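Local coordinates for protein CRISPR-associated endoribonuclease Cse3 (Thermus thermophilus, PDB 2Y8Y) that cleaves precursor CRISPR RNA as an endoribonuclease of the Cas6/Cse3/CasE family and keeps hold of the processed crRNA as a monomer, at residues V127-L130 with E131-L134; P71-S74 with V75-E78. One frame throughout, in Å; residues are numbered along the deposited sequence.

Contact 1 of 2, residues V127-L130 with E131-L134; sequences VAWL and ERRL. With nucleotides of chain B.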
ATOM      1  N   VAL A 127      -2.942 -10.340  12.649  1.00 11.84           N
ATOM      2  CA  VAL A 127      -1.789 -11.137  12.221  1.00 13.29           C
ATOM      3  C   VAL A 127      -2.215 -12.360  11.403  1.00 12.61           C
ATOM      4  O   VAL A 127      -1.609 -12.664  10.374  1.00 12.64           O
ATOM      5  CB  VAL A 127      -0.913 -11.549  13.412  1.00 13.83           C
ATOM      6  CG1 VAL A 127       0.149 -12.549  12.968  1.00 16.47           C
ATOM      7  CG2 VAL A 127      -0.251 -10.313  14.008  1.00 15.07           C
ATOM      8  N   ALA A 128      -3.271 -13.046  11.830  1.00 11.30           N
ATOM      9  CA  ALA A 128      -3.760 -14.200  11.078  1.00  9.42           C
ATOM     10  C   ALA A 128      -4.216 -13.784   9.683  1.00 11.38           C
ATOM     11  O   ALA A 128      -3.996 -14.502   8.699  1.00 11.00           O
ATOM     12  CB  ALA A 128      -4.892 -14.904  11.839  1.00 12.38           C
ATOM     13  N   TRP A 129      -4.869 -12.631   9.604  1.00 11.14           N
ATOM     14  CA  TRP A 129      -5.302 -12.093   8.329  1.00  9.43           C
ATOM     15  C   TRP A 129      -4.083 -11.868   7.429  1.00  9.76           C
ATOM     16  O   TRP A 129      -4.068 -12.289   6.267  1.00  9.62           O
ATOM     17  CB  TRP A 129      -6.063 -10.782   8.549  1.00  9.99           C
ATOM     18  CG  TRP A 129      -6.519 -10.088   7.279  1.00 10.02           C
ATOM     19  CD1 TRP A 129      -7.694 -10.303   6.626  1.00 11.03           C
ATOM     20  CD2 TRP A 129      -5.834  -9.067   6.541  1.00  9.67           C
ATOM     21  NE1 TRP A 129      -7.789  -9.487   5.527  1.00 10.79           N
ATOM     22  CE2 TRP A 129      -6.657  -8.710   5.454  1.00 10.41           C
ATOM     23  CE3 TRP A 129      -4.593  -8.426   6.686  1.00 10.29           C
ATOM     24  CZ2 TRP A 129      -6.293  -7.746   4.511  1.00 11.17           C
ATOM     25  CZ3 TRP A 129      -4.229  -7.449   5.745  1.00 10.88           C
ATOM     26  CH2 TRP A 129      -5.080  -7.126   4.675  1.00 10.92           C
ATOM     27  N   LEU A 130      -3.056 -11.206   7.953  1.00  9.72           N
ATOM     28  CA  LEU A 130      -1.851 -10.955   7.159  1.00 10.12           C
ATOM     29  C   LEU A 130      -1.272 -12.279   6.668  1.00  9.31           C
ATOM     30  O   LEU A 130      -0.905 -12.402   5.500  1.00  9.88           O
ATOM     31  CB  LEU A 130      -0.810 -10.217   7.992  1.00 10.06           C
ATOM     32  CG  LEU A 130       0.516  -9.983   7.269  1.00 10.16           C
ATOM     33  CD1 LEU A 130       0.365  -8.976   6.120  1.00 13.34           C
ATOM     34  CD2 LEU A 130       1.487  -9.495   8.298  1.00 12.74           C
ATOM     35  N   GLU A 131      -1.183 -13.270   7.552  1.00  9.85           N
ATOM     36  CA  GLU A 131      -0.613 -14.559   7.156  1.00 10.66           C
ATOM     37  C   GLU A 131      -1.406 -15.182   6.020  1.00 10.64           C
ATOM     38  O   GLU A 131      -0.827 -15.712   5.056  1.00 11.52           O
ATOM     39  CB  GLU A 131      -0.543 -15.519   8.342  1.00 12.43           C
ATOM     40  CG  GLU A 131       0.493 -15.109   9.364  1.00 15.03           C
ATOM     41  CD  GLU A 131       0.380 -15.878  10.668  1.00 22.13           C
ATOM     42  OE1 GLU A 131      -0.707 -16.425  10.947  1.00 27.05           O
ATOM     43  OE2 GLU A 131       1.378 -15.904  11.423  1.00 25.82           O
ATOM     44  N   ARG A 132      -2.728 -15.151   6.129  1.00 10.13           N
ATOM     45  CA  ARG A 132      -3.578 -15.729   5.097  1.00 10.00           C
ATOM     46  C   ARG A 132      -3.446 -14.969   3.771  1.00  9.09           C
ATOM     47  O   ARG A 132      -3.348 -15.583   2.712  1.00 10.48           O
ATOM     48  CB  ARG A 132      -5.045 -15.743   5.558  1.00 12.31           C
ATOM     49  CG  ARG A 132      -5.980 -16.435   4.591  1.00 14.43           C
ATOM     50  CD  ARG A 132      -7.438 -16.398   5.055  1.00 16.10           C
ATOM     51  NE  ARG A 132      -7.955 -15.035   5.168  1.00 16.60           N
ATOM     52  CZ  ARG A 132      -8.260 -14.259   4.131  1.00 18.09           C
ATOM     53  NH1 ARG A 132      -8.108 -14.699   2.889  1.00 18.75           N
ATOM     54  NH2 ARG A 132      -8.724 -13.036   4.336  1.00 18.56           N
ATOM     55  N   ARG A 133      -3.465 -13.643   3.830  1.00  8.76           N
ATOM     56  CA  ARG A 133      -3.329 -12.846   2.616  1.00 10.14           C
ATOM     57  C   ARG A 133      -1.999 -13.126   1.936  1.00  9.70           C
ATOM     58  O   ARG A 133      -1.938 -13.265   0.704  1.00  9.65           O
ATOM     59  CB  ARG A 133      -3.418 -11.338   2.899  1.00  9.54           C
ATOM     60  CG  ARG A 133      -4.778 -10.818   3.413  1.00 11.11           C
ATOM     61  CD  ARG A 133      -5.947 -11.130   2.492  1.00 15.02           C
ATOM     62  NE  ARG A 133      -5.809 -10.580   1.144  1.00 15.81           N
ATOM     63  CZ  ARG A 133      -6.735  -9.816   0.553  1.00 16.54           C
ATOM     64  NH1 ARG A 133      -7.839  -9.467   1.202  1.00 19.28           N
ATOM     65  NH2 ARG A 133      -6.534  -9.372  -0.672  1.00 21.87           N
ATOM     66  N   LEU A 134      -0.928 -13.184   2.715  1.00  8.09           N
ATOM     67  CA  LEU A 134       0.394 -13.403   2.114  1.00 10.14           C
ATOM     68  C   LEU A 134       0.429 -14.787   1.486  1.00  9.45           C
ATOM     69  O   LEU A 134       0.889 -14.961   0.362  1.00  9.69           O
ATOM     70  CB  LEU A 134       1.502 -13.251   3.166  1.00 10.16           C
ATOM     71  CG  LEU A 134       1.761 -11.810   3.604  1.00 10.34           C
ATOM     72  CD1 LEU A 134       2.824 -11.778   4.685  1.00 14.80           C
ATOM     73  CD2 LEU A 134       2.168 -10.943   2.421  1.00  9.16           C
TER
ATOM     74  P     G B  14     -10.049 -12.549   0.731  1.00 12.73           P
ATOM     75  OP1   G B  14      -8.608 -12.667   1.027  1.00 12.52           O
ATOM     76  OP2   G B  14     -10.886 -11.697   1.610  1.00 14.14           O
ATOM     77  O5'   G B  14     -10.277 -12.122  -0.774  1.00 12.35           O
ATOM     78  C5'   G B  14      -9.634 -12.828  -1.824  1.00 13.88           C
ATOM     79  C4'   G B  14     -10.187 -12.441  -3.165  1.00 13.74           C
ATOM     80  O4'   G B  14     -11.596 -12.792  -3.253  1.00 12.38           O
ATOM     81  C3'   G B  14     -10.184 -10.965  -3.482  1.00 12.07           C
ATOM     82  O3'   G B  14      -8.906 -10.480  -3.829  1.00 12.47           O
ATOM     83  C2'   G B  14     -11.194 -10.897  -4.612  1.00 13.95           C
ATOM     84  O2'   G B  14     -10.648 -11.438  -5.810  1.00 14.09           O
ATOM     85  C1'   G B  14     -12.260 -11.857  -4.079  1.00 13.62           C
ATOM     86  N9    G B  14     -13.240 -11.127  -3.265  1.00 12.97           N
ATOM     87  C8    G B  14     -13.311 -10.997  -1.893  1.00 12.61           C
ATOM     88  N7    G B  14     -14.275 -10.195  -1.529  1.00 13.12           N
ATOM     89  C5    G B  14     -14.836  -9.744  -2.719  1.00 13.57           C
ATOM     90  C6    G B  14     -15.909  -8.844  -2.959  1.00 15.50           C
ATOM     91  O6    G B  14     -16.604  -8.235  -2.138  1.00 16.45           O
ATOM     92  N1    G B  14     -16.135  -8.664  -4.320  1.00 15.87           N
ATOM     93  C2    G B  14     -15.419  -9.280  -5.328  1.00 14.23           C
ATOM     94  N2    G B  14     -15.783  -8.992  -6.586  1.00 16.96           N
ATOM     95  N3    G B  14     -14.424 -10.128  -5.117  1.00 13.76           N
ATOM     96  C4    G B  14     -14.192 -10.305  -3.799  1.00 13.29           C
ATOM     97  P     G B  15      -8.501  -8.962  -3.498  1.00 13.21           P
ATOM     98  OP1   G B  15      -7.080  -8.807  -3.903  1.00 14.04           O
ATOM     99  OP2   G B  15      -8.869  -8.678  -2.092  1.00 14.19           O
ATOM    100  O5'   G B  15      -9.436  -8.112  -4.457  1.00 14.56           O
ATOM    101  C5'   G B  15      -9.235  -8.129  -5.857  1.00 15.52           C
ATOM    102  C4'   G B  15     -10.304  -7.355  -6.577  1.00 16.59           C
ATOM    103  O4'   G B  15     -11.621  -7.877  -6.253  1.00 15.51           O
ATOM    104  C3'   G B  15     -10.433  -5.892  -6.221  1.00 13.68           C
ATOM    105  O3'   G B  15      -9.389  -5.094  -6.738  1.00 13.50           O
ATOM    106  C2'   G B  15     -11.798  -5.579  -6.808  1.00 16.30           C
ATOM    107  O2'   G B  15     -11.740  -5.570  -8.224  1.00 16.66           O
ATOM    108  C1'   G B  15     -12.572  -6.826  -6.367  1.00 15.52           C
ATOM    109  N9    G B  15     -13.197  -6.599  -5.053  1.00 14.90           N
ATOM    110  C8    G B  15     -12.793  -7.007  -3.804  1.00 15.39           C
ATOM    111  N7    G B  15     -13.561  -6.535  -2.855  1.00 17.12           N
ATOM    112  C5    G B  15     -14.492  -5.755  -3.517  1.00 14.64           C
ATOM    113  C6    G B  15     -15.572  -4.989  -3.017  1.00 16.62           C
ATOM    114  O6    G B  15     -15.929  -4.848  -1.851  1.00 18.26           O
ATOM    115  N1    G B  15     -16.267  -4.341  -4.040  1.00 17.51           N
ATOM    116  C2    G B  15     -15.951  -4.413  -5.373  1.00 14.73           C
ATOM    117  N2    G B  15     -16.738  -3.714  -6.210  1.00 18.30           N
ATOM    118  N3    G B  15     -14.956  -5.131  -5.855  1.00 16.99           N
ATOM    119  C4    G B  15     -14.270  -5.766  -4.869  1.00 15.11           C
TER
HETATM  120  O   HOH W   1      -9.538 -10.089   3.295  1.00 20.41           O

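Contact 2 of 2, residues P71-S74 with V75-E78; sequences PDWS and VLDE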
ATOM      1  N   PRO A  71       4.012   7.419 -14.454  1.00 14.45           N
ATOM      2  CA  PRO A  71       3.233   8.567 -13.988  1.00 16.27           C
ATOM      3  C   PRO A  71       3.725   9.864 -14.613  1.00 20.79           C
ATOM      4  O   PRO A  71       4.883   9.943 -15.023  1.00 18.46           O
ATOM      5  CB  PRO A  71       3.516   8.579 -12.483  1.00 14.88           C
ATOM      6  CG  PRO A  71       4.902   8.005 -12.371  1.00 17.39           C
ATOM      7  CD  PRO A  71       5.043   7.007 -13.483  1.00 16.32           C
ATOM      8  N   ASP A  72       2.852  10.860 -14.704  1.00 16.57           N
ATOM      9  CA  ASP A  72       3.294  12.193 -15.094  1.00 19.26           C
ATOM     10  C   ASP A  72       2.992  13.165 -13.958  1.00 17.58           C
ATOM     11  O   ASP A  72       1.852  13.588 -13.741  1.00 18.75           O
ATOM     12  CB  ASP A  72       2.689  12.648 -16.427  1.00 23.75           C
ATOM     13  CG  ASP A  72       3.461  13.820 -17.041  1.00 27.11           C
ATOM     14  OD1 ASP A  72       3.920  14.677 -16.259  1.00 24.71           O
ATOM     15  OD2 ASP A  72       3.640  13.888 -18.289  1.00 21.82           O
ATOM     16  N   TRP A  73       4.037  13.507 -13.221  1.00 16.51           N
ATOM     17  CA  TRP A  73       3.876  14.333 -12.039  1.00 20.20           C
ATOM     18  C   TRP A  73       3.822  15.832 -12.317  1.00 19.62           C
ATOM     19  O   TRP A  73       3.748  16.626 -11.386  1.00 20.71           O
ATOM     20  CB  TRP A  73       4.946  14.003 -10.997  1.00 16.44           C
ATOM     21  CG  TRP A  73       4.794  12.613 -10.497  1.00 15.32           C
ATOM     22  CD1 TRP A  73       5.603  11.546 -10.767  1.00 16.21           C
ATOM     23  CD2 TRP A  73       3.728  12.110  -9.680  1.00 17.96           C
ATOM     24  NE1 TRP A  73       5.125  10.417 -10.145  1.00 15.52           N
ATOM     25  CE2 TRP A  73       3.972  10.734  -9.474  1.00 18.25           C
ATOM     26  CE3 TRP A  73       2.601  12.693  -9.090  1.00 16.03           C
ATOM     27  CZ2 TRP A  73       3.127   9.929  -8.699  1.00 15.79           C
ATOM     28  CZ3 TRP A  73       1.769  11.899  -8.320  1.00 16.10           C
ATOM     29  CH2 TRP A  73       2.031  10.524  -8.139  1.00 16.29           C
ATOM     30  N   SER A  74       3.849  16.214 -13.592  1.00 18.10           N
ATOM     31  CA  SER A  74       3.652  17.610 -13.965  1.00 17.73           C
ATOM     32  C   SER A  74       2.246  18.077 -13.602  1.00 20.24           C
ATOM     33  O   SER A  74       1.947  19.274 -13.651  1.00 21.87           O
ATOM     34  CB  SER A  74       3.905  17.835 -15.463  1.00 22.58           C
ATOM     35  OG  SER A  74       2.937  17.175 -16.257  1.00 21.47           O
ATOM     36  N   VAL A  75       1.392  17.123 -13.227  1.00 21.14           N
ATOM     37  CA  VAL A  75       0.016  17.427 -12.837  1.00 25.98           C
ATOM     38  C   VAL A  75      -0.069  18.085 -11.467  1.00 27.76           C
ATOM     39  O   VAL A  75      -1.075  18.711 -11.138  1.00 29.64           O
ATOM     40  CB  VAL A  75      -0.876  16.164 -12.829  1.00 25.11           C
ATOM     41  CG1 VAL A  75      -0.920  15.545 -14.217  1.00 28.61           C
ATOM     42  CG2 VAL A  75      -0.387  15.149 -11.789  1.00 24.96           C
ATOM     43  N   LEU A  76       0.984  17.944 -10.668  1.00 26.76           N
ATOM     44  CA  LEU A  76       0.983  18.496  -9.316  1.00 22.61           C
ATOM     45  C   LEU A  76       1.064  20.013  -9.324  1.00 30.02           C
ATOM     46  O   LEU A  76       1.653  20.614 -10.227  1.00 30.74           O
ATOM     47  CB  LEU A  76       2.150  17.944  -8.504  1.00 24.29           C
ATOM     48  CG  LEU A  76       2.145  16.436  -8.277  1.00 19.74           C
ATOM     49  CD1 LEU A  76       3.389  16.002  -7.516  1.00 25.78           C
ATOM     50  CD2 LEU A  76       0.877  15.993  -7.540  1.00 23.36           C
ATOM     51  N   ASP A  77       0.484  20.630  -8.302  1.00 31.89           N
ATOM     52  CA  ASP A  77       0.577  22.076  -8.145  1.00 26.79           C
ATOM     53  C   ASP A  77       2.016  22.476  -7.882  1.00 29.92           C
ATOM     54  O   ASP A  77       2.775  21.722  -7.277  1.00 33.17           O
ATOM     55  CB  ASP A  77      -0.278  22.555  -6.967  1.00 34.17           C
ATOM     56  CG  ASP A  77      -1.758  22.323  -7.175  1.00 34.76           C
ATOM     57  OD1 ASP A  77      -2.157  21.913  -8.284  1.00 42.35           O
ATOM     58  OD2 ASP A  77      -2.529  22.566  -6.223  1.00 33.47           O
ATOM     59  N   GLU A  78       2.393  23.675  -8.314  1.00 34.51           N
ATOM     60  CA  GLU A  78       3.701  24.197  -7.955  1.00 42.31           C
ATOM     61  C   GLU A  78       3.782  24.331  -6.438  1.00 35.21           C
ATOM     62  O   GLU A  78       2.836  24.780  -5.794  1.00 37.69           O
ATOM     63  CB  GLU A  78       3.961  25.547  -8.633  1.00 58.66           C
ATOM     64  CG  GLU A  78       4.082  25.456 -10.145  1.00 71.84           C
ATOM     65  CD  GLU A  78       5.126  24.444 -10.586  1.00 81.35           C
ATOM     66  OE1 GLU A  78       6.061  24.171  -9.804  1.00 85.65           O
ATOM     67  OE2 GLU A  78       5.009  23.917 -11.713  1.00 82.79           O
TER
HETATM   68  O   HOH W   2       2.996  21.620 -12.440  1.00 44.94           O

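Contact 1 of 2, residues V127-L130 with E131-L134
Trp129 and Arg133, one turn apart on helix 123-136, pack so that the arginine's aliphatic part roofs the indole. Arg133 CG sits 3.6 Å from the centroid of the Trp129 six-membered ring, 15° off its normal, a CH-pi contact. Bends at chi2 and chi3 (both close to -60°) then carry the guanidinium past the ring to the RNA backbone. There Arg133 NH2 donates to OP2 of G15 of chain B at 2.8 Å, while OP1 of G14 of chain B lies over one face of the same guanidinium. Arg133 NE also forms a salt bridge with Glu136 OE2. Arg132 NH1 reaches G14 OP1 of chain B with a straight 2.8 Å bond (164°), and its NH2 adds a weak one to the same oxygen. One water accepts from Trp129 NE1 (2.9 Å) and Arg133 NH1 (2.8 Å), weakly from Arg132 NH2, and donates to G14 OP2 of chain B, so the indole N-H is linked to the phosphate through this water. In the helix backbone, Arg133 N donates to Trp129 O (2.9 Å), one of four i-to-i+4 bonds. Two consecutive arginines gripping successive phosphates, from a helix packed on a sheet, form an RNA-backbone binding site.

Contact 2 of 2, residues P71-S74 with V75-E78
Trp73 and Leu76 lie side by side and point the same way, three residues apart on a short 3-10 turn. Leu76 reaches the indole with CD1, which comes within 3.7 Å of Trp73 CE3, on the benzo half of the ring and at a slant to its plane. In both residues CG stands anti to the carbonyl carbon (chi1 -65° for Trp73, -62° for Leu76), which sends the two groups off the same side of the turn. The backbone ties their bases together: Leu76 N donates to Trp73 O at 3.1 Å, straight at the hydrogen (168°) but arriving from above the carbonyl plane. Leu76 CG also rests 3.5 Å from that Trp73 O.

Val75 goes another way, its CG1 and CG2 each 3.4 Å from Asp72 O. Ahead of the turn, Asp72 turns its carboxylate forward to Ser74. Its OD1 takes Ser74 N at 3.1 Å, nearly along the C-O axis, which makes an Asx turn, and also Ser74 OG at 2.7 Å from above the carboxylate plane. Two donors from one residue therefore hold the Asp72 carboxylate and the Ser74 hydroxyl in place.

The turn lies in the loop between strands 62-67 and 81-89, and Trp73 plugs it into the body of the domain. Trp73 NE1 is hydrogen-bonded to Thr8 OG1 of strand 5-12, and its ring packs on Leu10 of that strand, Val83 and Pro86 of strand 81-89, and Leu33 of helix 26-34; Leu76 settles beside them against Val83 and Thr32.

In the fold
Contact 2 comes first along the chain, in the loop joining strands 62-67 and 81-89 of the four-stranded antiparallel sheet; contact 1 follows on helix 123-136, which packs on strands 98-110, 139-144 and 173-186 of the other antiparallel sheet. The centres of contact 1 and contact 2 are about 36 Å apart, on opposite sides of the chain's centre. The nearest atoms of contact 1 and contact 2 are about 23 Å apart. Each is therefore tied to a different sheet of this ferredoxin-like protein. Their roles differ too: residues 127-134 present arginines to the RNA backbone, whereas residues 71-78 pack a surface loop on the first sheet and helix 26-34, their nearest atom about 9 Å from the bound nucleic acid.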